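Local coordinates for protein putative ribose 5-phosphate isomerase (Leishmania infantum, PDB 6FXW) that probably interconverts ribose 5-phosphate and ribulose 5-phosphate, as a type B isomerase of the pentose phosphate pathway, at residues A[11-16]-A[47-52]. Residues are numbered along the deposited sequence; the frame is centred on the assembly and turned at random. Where two conformers were deposited one is given.
Sequences GCDHAA and VDYPDY. With SO4 (sulfate ion), chain B.
Asp13 and Tyr49 share a first torsion: in each, CG sits between the backbone N and the carbonyl carbon (chi1 70° and 61°), and the two side chains run side by side in the same direction. Asp13 OD2 comes to 3.7 Å from Tyr49 CB and lies near the plane of the phenol ring, at its edge; carboxylate and ring planes are turned 69° apart. One water ties the pair together, giving one proton to Asp13 OD2 (2.7 Å) and the other to Val47 O while accepting from Tyr49 N. The other oxygen, OD1, takes the N-H of Ala15 from above the carboxylate plane at 2.9 Å, an Asx turn, so that with the water on OD2 both carboxylate oxygens are held. In the parallel alpha/beta fold of the RpiB family, this places the turn leaving the C-terminal end of strand 6-12 against the start of helix 49-61. Val47 CG2 packs on Asp13 CA at 3.8 Å, and the same valine's backbone O lies in the plane of the His14 ring, at its edge. On the sulfate side of the ring, His14 NE2 donates to sulfate O2 at 2.8 Å; Arg116, with Arg140 and Arg144 of the second subunit, also hydrogen-bonds this ion, probably from the crystallisation liquor. Cys12 O, buried and with no polar partner in the model, approaches Tyr52 CG obliquely to 3.3 Å. Asn106 of the second subunit bonds to Tyr49 OH.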
loop_
_atom_site.group_PDB
_atom_site.type_symbol
_atom_site.label_atom_id
_atom_site.label_comp_id
_atom_site.label_asym_id
_atom_site.label_seq_id
_atom_site.Cartn_x
_atom_site.Cartn_y
_atom_site.Cartn_z
ATOM N N GLY A 11 -0.623 0.387 -22.609
ATOM C CA GLY A 11 -1.295 1.663 -22.902
ATOM C C GLY A 11 -1.263 2.569 -21.699
ATOM O O GLY A 11 -1.235 2.108 -20.548
ATOM N N CYS A 12 -1.305 3.841 -21.920
ATOM C CA CYS A 12 -1.343 4.735 -20.800
ATOM C C CYS A 12 -1.897 6.054 -21.273
ATOM O O CYS A 12 -2.107 6.278 -22.466
ATOM C CB CYS A 12 0.049 4.908 -20.162
ATOM S SG CYS A 12 1.194 5.710 -21.340
ATOM N N ASP A 13 -2.204 6.902 -20.281
ATOM C CA ASP A 13 -2.541 8.304 -20.558
ATOM C C ASP A 13 -1.290 9.156 -20.303
ATOM O O ASP A 13 -0.182 8.623 -20.112
ATOM C CB ASP A 13 -3.811 8.756 -19.857
ATOM C CG ASP A 13 -3.678 8.895 -18.326
ATOM O OD1 ASP A 13 -2.574 8.699 -17.795
ATOM O OD2 ASP A 13 -4.657 9.322 -17.721
ATOM N N HIS A 14 -1.460 10.441 -20.214
ATOM C CA HIS A 14 -0.330 11.347 -20.111
ATOM C C HIS A 14 0.308 11.241 -18.721
ATOM O O HIS A 14 1.433 11.666 -18.526
ATOM C CB HIS A 14 -0.771 12.776 -20.300
ATOM C CG HIS A 14 -1.929 13.130 -19.499
ATOM N ND1 HIS A 14 -3.215 12.755 -19.840
ATOM C CD2 HIS A 14 -1.984 13.703 -18.267
ATOM C CE1 HIS A 14 -4.011 13.089 -18.831
ATOM N NE2 HIS A 14 -3.291 13.711 -17.887
ATOM N N ALA A 15 -0.409 10.684 -17.754
ATOM C CA ALA A 15 0.213 10.598 -16.405
ATOM C C ALA A 15 1.507 9.773 -16.466
ATOM O O ALA A 15 2.468 10.015 -15.683
ATOM C CB ALA A 15 -0.719 9.981 -15.453
ATOM N N ALA A 16 1.581 8.797 -17.379
ATOM C CA ALA A 16 2.692 7.913 -17.496
ATOM C C ALA A 16 3.611 8.270 -18.651
ATOM O O ALA A 16 4.529 7.533 -18.971
ATOM C CB ALA A 16 2.243 6.475 -17.624
ATOM N N VAL A 47 -4.402 13.610 -22.634
ATOM C CA VAL A 47 -5.243 12.738 -23.317
ATOM C C VAL A 47 -6.233 12.062 -22.343
ATOM O O VAL A 47 -6.101 12.294 -21.135
ATOM C CB VAL A 47 -4.446 11.721 -24.128
ATOM C CG1 VAL A 47 -3.491 12.353 -25.149
ATOM C CG2 VAL A 47 -3.574 10.864 -23.208
ATOM N N ASP A 48 -7.143 11.289 -22.893
ATOM C CA ASP A 48 -8.200 10.663 -22.092
ATOM C C ASP A 48 -8.005 9.174 -21.975
ATOM O O ASP A 48 -8.068 8.445 -22.917
ATOM C CB ASP A 48 -9.529 11.001 -22.731
ATOM C CG ASP A 48 -9.840 12.491 -22.671
ATOM O OD1 ASP A 48 -9.398 13.222 -21.790
ATOM O OD2 ASP A 48 -10.567 12.905 -23.635
ATOM N N TYR A 49 -7.787 8.675 -20.733
ATOM C CA TYR A 49 -7.414 7.316 -20.553
ATOM C C TYR A 49 -8.376 6.297 -21.210
ATOM O O TYR A 49 -7.928 5.226 -21.649
ATOM C CB TYR A 49 -7.240 7.009 -19.015
ATOM C CG TYR A 49 -8.483 7.196 -18.200
ATOM C CD1 TYR A 49 -9.483 6.231 -18.033
ATOM C CD2 TYR A 49 -8.641 8.387 -17.478
ATOM C CE1 TYR A 49 -10.591 6.448 -17.298
ATOM C CE2 TYR A 49 -9.786 8.611 -16.715
ATOM C CZ TYR A 49 -10.800 7.662 -16.647
ATOM O OH TYR A 49 -11.970 7.909 -15.905
ATOM N N PRO A 50 -9.738 6.505 -21.251
ATOM C CA PRO A 50 -10.533 5.475 -21.902
ATOM C C PRO A 50 -10.173 5.172 -23.324
ATOM O O PRO A 50 -10.329 4.019 -23.765
ATOM C CB PRO A 50 -11.954 6.035 -21.796
ATOM C CG PRO A 50 -11.897 6.990 -20.594
ATOM C CD PRO A 50 -10.567 7.607 -20.731
ATOM N N ASP A 51 -9.672 6.174 -24.019
ATOM C CA ASP A 51 -9.300 5.918 -25.398
ATOM C C ASP A 51 -8.136 4.905 -25.536
ATOM O O ASP A 51 -8.116 4.098 -26.494
ATOM C CB ASP A 51 -8.946 7.199 -26.121
ATOM C CG ASP A 51 -10.130 8.224 -26.222
ATOM O OD1 ASP A 51 -11.277 7.747 -26.416
ATOM O OD2 ASP A 51 -9.905 9.448 -26.051
ATOM N N TYR A 52 -7.170 4.970 -24.622
ATOM C CA TYR A 52 -6.050 4.071 -24.624
ATOM C C TYR A 52 -6.362 2.722 -23.997
ATOM O O TYR A 52 -5.865 1.698 -24.477
ATOM C CB TYR A 52 -4.864 4.803 -23.948
ATOM C CG TYR A 52 -4.435 6.022 -24.797
ATOM C CD1 TYR A 52 -3.588 5.878 -25.845
ATOM C CD2 TYR A 52 -5.008 7.240 -24.597
ATOM C CE1 TYR A 52 -3.295 6.956 -26.652
ATOM C CE2 TYR A 52 -4.733 8.309 -25.424
ATOM C CZ TYR A 52 -3.894 8.136 -26.441
ATOM O OH TYR A 52 -3.599 9.182 -27.290
HETATM S S SO4 B . -5.015 15.153 -14.801
HETATM O O1 SO4 B . -4.881 16.534 -14.192
HETATM O O2 SO4 B . -3.714 14.718 -15.310
HETATM O O3 SO4 B . -5.488 14.302 -13.581
HETATM O O4 SO4 B . -5.979 15.288 -15.855
HETATM O O HOH W 1 -6.722 10.624 -18.932
#